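Local coordinates for putative glutathione S-transferase (Sinorhizobium meliloti, PDB 4MDC), which probably acts as a glutathione transferase, joining the thiol of glutathione to electrophilic substrates, and assembles as a homodimer, at residues B[103-108]-B[112-117]; B[89-94]-B[116-121]. One frame throughout, in Å; residues are numbered along the deposited sequence.

Contact 1. Residues B[103-108]-B[112-117]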
ATOM      1  N   ASP B 103       1.745  20.028  19.483  1.00 32.25           N
ATOM      2  CA  ASP B 103       3.185  20.377  19.543  1.00 34.95           C
ATOM      3  C   ASP B 103       4.129  19.249  19.160  1.00 31.24           C
ATOM      4  O   ASP B 103       5.333  19.442  19.231  1.00 33.89           O
ATOM      5  CB  ASP B 103       3.569  20.916  20.945  1.00 38.41           C
ATOM      6  CG  ASP B 103       2.777  22.160  21.324  1.00 43.45           C
ATOM      7  OD1 ASP B 103       2.611  23.035  20.438  1.00 45.91           O
ATOM      8  OD2 ASP B 103       2.288  22.234  22.484  1.00 50.12           O
ATOM      9  N   ARG B 104       3.637  18.087  18.725  1.00 27.34           N
ATOM     10  CA  ARG B 104       4.519  16.988  18.377  1.00 25.65           C
ATOM     11  C   ARG B 104       3.968  16.202  17.194  1.00 24.24           C
ATOM     12  O   ARG B 104       4.139  15.000  17.092  1.00 23.21           O
ATOM     13  CB  ARG B 104       4.783  16.049  19.572  1.00 24.68           C
ATOM     14  CG  ARG B 104       3.535  15.542  20.262  1.00 25.10           C
ATOM     15  CD  ARG B 104       3.889  14.854  21.579  1.00 24.34           C
ATOM     16  NE  ARG B 104       2.733  14.190  22.142  1.00 23.57           N
ATOM     17  CZ  ARG B 104       2.752  13.506  23.281  1.00 23.17           C
ATOM     18  NH1 ARG B 104       3.846  13.501  24.015  1.00 23.41           N
ATOM     19  NH2 ARG B 104       1.669  12.901  23.704  1.00 22.45           N
ATOM     20  N   ARG B 105       3.381  16.900  16.259  1.00 24.30           N
ATOM     21  CA  ARG B 105       2.688  16.272  15.154  1.00 25.35           C
ATOM     22  C   ARG B 105       3.655  15.569  14.173  1.00 22.79           C
ATOM     23  O   ARG B 105       4.565  16.189  13.673  1.00 22.93           O
ATOM     24  CB  ARG B 105       1.854  17.315  14.418  1.00 28.12           C
ATOM     25  CG  ARG B 105       0.842  16.711  13.437  1.00 31.71           C
ATOM     26  CD  ARG B 105       0.087  17.743  12.611  1.00 34.21           C
ATOM     27  NE  ARG B 105      -0.968  17.119  11.789  1.00 33.96           N
ATOM     28  CZ  ARG B 105      -1.831  17.768  11.007  1.00 36.01           C
ATOM     29  NH1 ARG B 105      -1.813  19.110  10.920  1.00 34.63           N
ATOM     30  NH2 ARG B 105      -2.739  17.075  10.325  1.00 34.62           N
ATOM     31  N   LEU B 106       3.366  14.329  13.835  1.00 19.53           N
ATOM     32  CA  LEU B 106       4.213  13.509  12.980  1.00 20.24           C
ATOM     33  C   LEU B 106       3.844  13.519  11.462  1.00 21.07           C
ATOM     34  O   LEU B 106       4.588  12.990  10.635  1.00 20.75           O
ATOM     35  CB  LEU B 106       4.198  12.099  13.493  1.00 20.12           C
ATOM     36  CG  LEU B 106       4.844  11.948  14.864  1.00 20.90           C
ATOM     37  CD1 LEU B 106       4.403  10.642  15.458  1.00 20.65           C
ATOM     38  CD2 LEU B 106       6.361  12.056  14.731  1.00 21.51           C
ATOM     39  N   LEU B 107       2.653  14.067  11.140  0.50 21.43           N
ATOM     40  CA  LEU B 107       2.186  14.302   9.762  0.50 21.58           C
ATOM     41  C   LEU B 107       1.821  15.776   9.539  0.50 23.56           C
ATOM     42  O   LEU B 107       0.839  16.267  10.093  0.50 24.21           O
ATOM     43  CB  LEU B 107       0.888  13.547   9.481  0.50 21.03           C
ATOM     44  CG  LEU B 107       0.440  13.457   8.006  0.50 20.30           C
ATOM     45  CD1 LEU B 107       1.460  12.783   7.097  0.50 19.86           C
ATOM     46  CD2 LEU B 107      -0.873  12.690   7.937  0.50 20.46           C
ATOM     47  N   ALA B 108       2.572  16.454   8.688  0.50 25.08           N
ATOM     48  CA  ALA B 108       2.368  17.874   8.464  0.50 25.97           C
ATOM     49  C   ALA B 108       0.959  18.374   8.029  0.50 27.30           C
ATOM     50  O   ALA B 108       0.036  17.595   7.804  0.50 28.93           O
ATOM     51  CB  ALA B 108       3.413  18.304   7.466  0.50 26.31           C
ATOM     52  N   PHE B 112       1.916  19.168   0.175  1.00 22.16           N
ATOM     53  CA  PHE B 112       3.137  18.619  -0.423  1.00 22.37           C
ATOM     54  C   PHE B 112       4.045  17.959   0.614  1.00 21.18           C
ATOM     55  O   PHE B 112       4.643  16.945   0.317  1.00 21.90           O
ATOM     56  CB  PHE B 112       3.868  19.630  -1.338  1.00 23.65           C
ATOM     57  CG  PHE B 112       3.165  19.839  -2.669  1.00 25.25           C
ATOM     58  CD1 PHE B 112       3.287  18.906  -3.689  1.00 24.77           C
ATOM     59  CD2 PHE B 112       2.367  20.948  -2.874  1.00 26.71           C
ATOM     60  CE1 PHE B 112       2.604  19.061  -4.869  1.00 27.02           C
ATOM     61  CE2 PHE B 112       1.714  21.149  -4.103  1.00 27.82           C
ATOM     62  CZ  PHE B 112       1.838  20.200  -5.094  1.00 27.58           C
ATOM     63  N   GLN B 113       4.135  18.525   1.810  1.00 20.15           N
ATOM     64  CA  GLN B 113       4.906  17.887   2.876  0.50 20.61           C
ATOM     65  C   GLN B 113       4.232  16.586   3.293  1.00 19.55           C
ATOM     66  O   GLN B 113       4.908  15.568   3.513  1.00 19.88           O
ATOM     67  CB  GLN B 113       5.046  18.856   4.040  0.50 21.19           C
ATOM     68  CG  GLN B 113       5.938  18.369   5.169  0.50 21.27           C
ATOM     69  CD  GLN B 113       7.347  18.045   4.733  0.50 21.95           C
ATOM     70  OE1 GLN B 113       7.803  18.466   3.664  0.50 23.48           O
ATOM     71  NE2 GLN B 113       8.044  17.255   5.545  0.50 21.17           N
ATOM     72  N   ARG B 114       2.905  16.597   3.397  1.00 19.09           N
ATOM     73  CA  ARG B 114       2.176  15.355   3.704  1.00 19.86           C
ATOM     74  C   ARG B 114       2.473  14.279   2.654  1.00 18.92           C
ATOM     75  O   ARG B 114       2.649  13.123   3.018  1.00 17.37           O
ATOM     76  CB  ARG B 114       0.671  15.611   3.765  1.00 21.01           C
ATOM     77  CG  ARG B 114       0.256  16.384   4.993  1.00 24.60           C
ATOM     78  CD  ARG B 114      -1.113  17.047   4.831  1.00 28.31           C
ATOM     79  NE  ARG B 114      -2.278  16.198   4.978  1.00 29.42           N
ATOM     80  CZ  ARG B 114      -2.816  15.807   6.141  1.00 31.47           C
ATOM     81  NH1 ARG B 114      -2.276  16.109   7.313  1.00 33.38           N
ATOM     82  NH2 ARG B 114      -3.902  15.068   6.119  1.00 33.38           N
ATOM     83  N   ALA B 115       2.390  14.674   1.351  1.00 18.73           N
ATOM     84  CA  ALA B 115       2.685  13.763   0.237  1.00 19.08           C
ATOM     85  C   ALA B 115       4.090  13.130   0.378  1.00 19.62           C
ATOM     86  O   ALA B 115       4.272  11.921   0.175  1.00 18.30           O
ATOM     87  CB  ALA B 115       2.560  14.440  -1.097  1.00 20.27           C
ATOM     88  N   GLU B 116       5.074  13.924   0.761  1.00 19.65           N
ATOM     89  CA  GLU B 116       6.442  13.383   0.939  1.00 19.33           C
ATOM     90  C   GLU B 116       6.594  12.456   2.145  1.00 18.85           C
ATOM     91  O   GLU B 116       7.254  11.440   2.033  1.00 18.51           O
ATOM     92  CB  GLU B 116       7.448  14.541   1.026  1.00 20.12           C
ATOM     93  CG  GLU B 116       8.900  14.128   1.214  1.00 20.11           C
ATOM     94  CD  GLU B 116       9.485  13.302   0.080  1.00 20.91           C
ATOM     95  OE1 GLU B 116       8.904  13.162  -1.020  1.00 20.85           O
ATOM     96  OE2 GLU B 116      10.590  12.731   0.280  1.00 22.80           O
ATOM     97  N   ILE B 117       5.932  12.773   3.249  1.00 17.40           N
ATOM     98  CA  ILE B 117       5.908  11.896   4.434  1.00 16.21           C
ATOM     99  C   ILE B 117       5.266  10.557   4.068  1.00 15.31           C
ATOM    100  O   ILE B 117       5.846   9.489   4.304  1.00 13.74           O
ATOM    101  CB  ILE B 117       5.190  12.579   5.602  1.00 16.51           C
ATOM    102  CG1 ILE B 117       6.005  13.779   6.036  1.00 17.59           C
ATOM    103  CG2 ILE B 117       4.978  11.592   6.768  1.00 16.87           C
ATOM    104  CD1 ILE B 117       5.247  14.749   6.923  1.00 17.70           C
TER
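Residues 103-108 form an irregular loop just ahead of helix 111-145, and the backbones come nearest at Ala108 and Arg114, whose CA atoms are 5.4 Å apart. In the glutathione S-transferase fold this loop links the thioredoxin-like N-terminal domain to the all-helical C-terminal domain, so the contact folds the linker back on the helix it leads into. Arg114 reaches back with a bend at chi3 (78°), which turns NH1 onto Ala108 O at 2.8 Å; the bond is nearly straight (168°), and the oxygen lies in the guanidinium plane. Leu107 CD2 rests over one face of that guanidinium. The methyl of Ala108 lies against CG of Gln113, an approach whose closeness is doubtful because both residues are modelled in two conformers, while the amide of Gln113 reaches Ala185 O. Branched Ile117 offers two methyl-bearing arms: its CG2 meets Leu107 CD1 at 3.7 Å, its CD1 lies beside Ala108, and Tyr191 of helix 191-205 packs against both Leu107 and Ile117. Two arginines come close here, but each has carboxylate partners: Arg105 forms salt bridges with Asp94 and Glu109, and Arg114 forms one with Glu95 of the second subunit. These carboxylates probably offset the charge where Arg105 NH2 stands 3.2 Å from Arg114 NH1, the two guanidinium planes 64° apart.

Contact 2. Residues B[89-94]-B[116-121]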
ATOM      1  N   ILE B  89      -4.349   3.093   9.711  1.00 15.51           N
ATOM      2  CA  ILE B  89      -4.238   3.406  11.088  1.00 15.27           C
ATOM      3  C   ILE B  89      -3.531   4.729  11.347  1.00 15.48           C
ATOM      4  O   ILE B  89      -3.962   5.560  12.186  1.00 16.54           O
ATOM      5  CB  ILE B  89      -3.552   2.235  11.851  1.00 15.62           C
ATOM      6  CG1 ILE B  89      -4.366   0.959  11.779  1.00 15.72           C
ATOM      7  CG2 ILE B  89      -3.332   2.650  13.292  1.00 17.03           C
ATOM      8  CD1 ILE B  89      -3.537  -0.266  12.157  1.00 15.99           C
ATOM      9  N   SER B  90      -2.401   4.949  10.657  1.00 15.17           N
ATOM     10  CA  SER B  90      -1.643   6.179  10.858  1.00 15.17           C
ATOM     11  C   SER B  90      -2.451   7.455  10.475  1.00 15.96           C
ATOM     12  O   SER B  90      -2.319   8.493  11.133  1.00 16.08           O
ATOM     13  CB  SER B  90      -0.276   6.094  10.126  1.00 14.71           C
ATOM     14  OG  SER B  90      -0.429   6.068   8.718  1.00 14.31           O
ATOM     15  N   GLU B  91      -3.274   7.351   9.449  1.00 16.09           N
ATOM     16  CA  GLU B  91      -4.118   8.493   9.023  1.00 16.91           C
ATOM     17  C   GLU B  91      -5.176   8.750  10.096  1.00 16.81           C
ATOM     18  O   GLU B  91      -5.422   9.883  10.473  1.00 17.44           O
ATOM     19  CB  GLU B  91      -4.777   8.238   7.642  1.00 16.77           C
ATOM     20  CG  GLU B  91      -3.754   8.098   6.493  1.00 17.40           C
ATOM     21  CD  GLU B  91      -2.940   9.356   6.205  1.00 18.17           C
ATOM     22  OE1 GLU B  91      -3.418  10.492   6.535  1.00 20.26           O
ATOM     23  OE2 GLU B  91      -1.854   9.224   5.578  1.00 18.78           O
ATOM     24  N   TYR B  92      -5.782   7.669  10.556  1.00 16.47           N
ATOM     25  CA  TYR B  92      -6.794   7.722  11.625  1.00 16.98           C
ATOM     26  C   TYR B  92      -6.240   8.375  12.896  1.00 16.78           C
ATOM     27  O   TYR B  92      -6.892   9.266  13.467  1.00 16.67           O
ATOM     28  CB  TYR B  92      -7.340   6.325  11.951  1.00 16.25           C
ATOM     29  CG  TYR B  92      -8.310   6.274  13.111  1.00 17.08           C
ATOM     30  CD1 TYR B  92      -9.645   6.621  12.957  1.00 17.88           C
ATOM     31  CD2 TYR B  92      -7.861   5.922  14.396  1.00 17.26           C
ATOM     32  CE1 TYR B  92     -10.529   6.592  14.011  1.00 18.98           C
ATOM     33  CE2 TYR B  92      -8.739   5.904  15.462  1.00 18.26           C
ATOM     34  CZ  TYR B  92     -10.076   6.242  15.283  1.00 19.71           C
ATOM     35  OH  TYR B  92     -10.993   6.210  16.297  1.00 20.23           O
ATOM     36  N   LEU B  93      -5.037   7.947  13.297  1.00 16.84           N
ATOM     37  CA  LEU B  93      -4.373   8.551  14.440  1.00 17.75           C
ATOM     38  C   LEU B  93      -4.033  10.025  14.250  1.00 18.12           C
ATOM     39  O   LEU B  93      -4.146  10.799  15.210  1.00 19.67           O
ATOM     40  CB  LEU B  93      -3.129   7.769  14.874  1.00 17.79           C
ATOM     41  CG  LEU B  93      -3.440   6.372  15.395  1.00 17.97           C
ATOM     42  CD1 LEU B  93      -2.172   5.589  15.634  1.00 18.01           C
ATOM     43  CD2 LEU B  93      -4.292   6.384  16.642  1.00 19.18           C
ATOM     44  N   ASP B  94      -3.664  10.457  13.041  1.00 17.98           N
ATOM     45  CA  ASP B  94      -3.484  11.869  12.795  1.00 19.39           C
ATOM     46  C   ASP B  94      -4.803  12.631  12.980  1.00 19.36           C
ATOM     47  O   ASP B  94      -4.831  13.724  13.575  1.00 19.82           O
ATOM     48  CB  ASP B  94      -2.924  12.198  11.402  1.00 19.55           C
ATOM     49  CG  ASP B  94      -2.530  13.665  11.275  1.00 20.69           C
ATOM     50  OD1 ASP B  94      -1.600  14.124  11.968  1.00 22.93           O
ATOM     51  OD2 ASP B  94      -3.193  14.413  10.486  1.00 23.36           O
ATOM     52  N   GLU B 116       5.074  13.924   0.761  1.00 19.65           N
ATOM     53  CA  GLU B 116       6.442  13.383   0.939  1.00 19.33           C
ATOM     54  C   GLU B 116       6.594  12.456   2.145  1.00 18.85           C
ATOM     55  O   GLU B 116       7.254  11.440   2.033  1.00 18.51           O
ATOM     56  CB  GLU B 116       7.448  14.541   1.026  1.00 20.12           C
ATOM     57  CG  GLU B 116       8.900  14.128   1.214  1.00 20.11           C
ATOM     58  CD  GLU B 116       9.485  13.302   0.080  1.00 20.91           C
ATOM     59  OE1 GLU B 116       8.904  13.162  -1.020  1.00 20.85           O
ATOM     60  OE2 GLU B 116      10.590  12.731   0.280  1.00 22.80           O
ATOM     61  N   ILE B 117       5.932  12.773   3.249  1.00 17.40           N
ATOM     62  CA  ILE B 117       5.908  11.896   4.434  1.00 16.21           C
ATOM     63  C   ILE B 117       5.266  10.557   4.068  1.00 15.31           C
ATOM     64  O   ILE B 117       5.846   9.489   4.304  1.00 13.74           O
ATOM     65  CB  ILE B 117       5.190  12.579   5.602  1.00 16.51           C
ATOM     66  CG1 ILE B 117       6.005  13.779   6.036  1.00 17.59           C
ATOM     67  CG2 ILE B 117       4.978  11.592   6.768  1.00 16.87           C
ATOM     68  CD1 ILE B 117       5.247  14.749   6.923  1.00 17.70           C
ATOM     69  N   ARG B 118       4.149  10.610   3.365  1.00 15.00           N
ATOM     70  CA  ARG B 118       3.485   9.385   2.883  1.00 15.11           C
ATOM     71  C   ARG B 118       4.399   8.593   1.934  1.00 14.55           C
ATOM     72  O   ARG B 118       4.374   7.355   1.921  1.00 13.74           O
ATOM     73  CB  ARG B 118       2.125   9.757   2.213  1.00 15.59           C
ATOM     74  CG  ARG B 118       1.096  10.206   3.241  1.00 16.22           C
ATOM     75  CD  ARG B 118      -0.096  10.827   2.622  1.00 17.59           C
ATOM     76  NE  ARG B 118      -1.114  11.190   3.606  1.00 19.07           N
ATOM     77  CZ  ARG B 118      -1.989  12.173   3.454  1.00 19.91           C
ATOM     78  NH1 ARG B 118      -1.923  13.002   2.412  1.00 21.75           N
ATOM     79  NH2 ARG B 118      -2.895  12.374   4.406  1.00 20.58           N
ATOM     80  N   ARG B 119       5.056   9.304   1.004  1.00 15.09           N
ATOM     81  CA  ARG B 119       5.849   8.623  -0.027  1.00 15.44           C
ATOM     82  C   ARG B 119       6.943   7.781   0.665  1.00 15.01           C
ATOM     83  O   ARG B 119       7.213   6.621   0.319  1.00 15.94           O
ATOM     84  CB  ARG B 119       6.525   9.611  -0.948  1.00 16.37           C
ATOM     85  CG  ARG B 119       7.310   8.988  -2.121  1.00 16.71           C
ATOM     86  CD  ARG B 119       8.032  10.054  -2.974  1.00 17.60           C
ATOM     87  NE  ARG B 119       9.182  10.599  -2.249  1.00 18.08           N
ATOM     88  CZ  ARG B 119      10.360   9.972  -2.101  1.00 19.44           C
ATOM     89  NH1 ARG B 119      10.610   8.809  -2.674  1.00 19.63           N
ATOM     90  NH2 ARG B 119      11.307  10.527  -1.373  1.00 20.48           N
ATOM     91  N   LEU B 120       7.561   8.384   1.666  1.00 15.89           N
ATOM     92  CA  LEU B 120       8.618   7.646   2.445  1.00 15.94           C
ATOM     93  C   LEU B 120       8.065   6.522   3.321  1.00 16.01           C
ATOM     94  O   LEU B 120       8.682   5.446   3.437  1.00 14.86           O
ATOM     95  CB  LEU B 120       9.382   8.613   3.349  1.00 17.96           C
ATOM     96  CG  LEU B 120      10.228   9.581   2.542  1.00 21.43           C
ATOM     97  CD1 LEU B 120      10.565  10.756   3.452  1.00 25.35           C
ATOM     98  CD2 LEU B 120      11.446   8.943   2.004  1.00 23.10           C
ATOM     99  N   THR B 121       6.888   6.729   3.917  1.00 16.04           N
ATOM    100  CA  THR B 121       6.213   5.645   4.644  1.00 14.78           C
ATOM    101  C   THR B 121       5.952   4.441   3.717  1.00 15.02           C
ATOM    102  O   THR B 121       6.255   3.303   4.077  1.00 15.92           O
ATOM    103  CB  THR B 121       4.885   6.151   5.272  1.00 15.14           C
ATOM    104  OG1 THR B 121       5.168   7.283   6.099  1.00 15.83           O
ATOM    105  CG2 THR B 121       4.216   5.120   6.057  1.00 15.24           C
TER
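The guanidinium of Arg118 meets the carboxylate of Glu91 with its edge, the two planes turned 47° from each other, and Leu107 of the linker packs beside the carboxylate. This is a bidentate, side-on salt bridge across the domain interface of the glutathione S-transferase fold, joining helix 86-96 of the thioredoxin-like domain to helix 111-145 of the helical domain. Arg118 NE donates to Glu91 OE2 at 2.9 Å, on the syn side but tilted out of the carboxylate plane, and Arg118 NH2 donates to Glu91 OE1, also at 2.9 Å, from above that plane. With one nitrogen on each oxygen, rotation of both groups is restrained.

The helices stand well apart, 9.8 Å between the CA atoms of Glu91 and Arg118, so long side chains suit both positions. Arg118 stays extended from CG to NE (chi3 177°) and the two side chains share the gap, whereas Glu91 bends at chi2 (-64°), bringing its carboxylate to the NE and NH2 edge, the side chains crossing at about a right angle. Both residues are buried, and the pairing of opposite charges probably offsets the cost of burying them. The remaining terminal nitrogen of Arg118, NH1, forms a salt bridge with Glu95 of the second subunit, so one guanidinium ties together two domains and two chains.

Along helix 111-145, Glu116 and Arg119 make a second side-on pair, one turn apart, in which Arg119 NE meets Glu116 OE1 at 2.9 Å. On the next turn Thr121 folds its hydroxyl back on the helix, OG1 donating to Ile117 O at 2.9 Å.

In the fold
The two contacts lie side by side, their centres about 8 Å apart, on the same side of the chain's centre. Along the chain, helix 86-96 comes first, then the linker 103-108, then helix 111-145, which both contacts use and on which they share Glu116 and Ile117. Contact 1 is local, its segments four residues apart at their closest ends, whereas the segments of contact 2 are 22 positions apart and belong to different domains. Asp94 of helix 86-96 binds the linker through a 2.7 Å salt bridge from Arg105 NH2 to Asp94 OD2. Both contacts also touch the second subunit, so charged side chains at the domain junction, Arg114 and Arg118 among them, also take part in the homodimer interface.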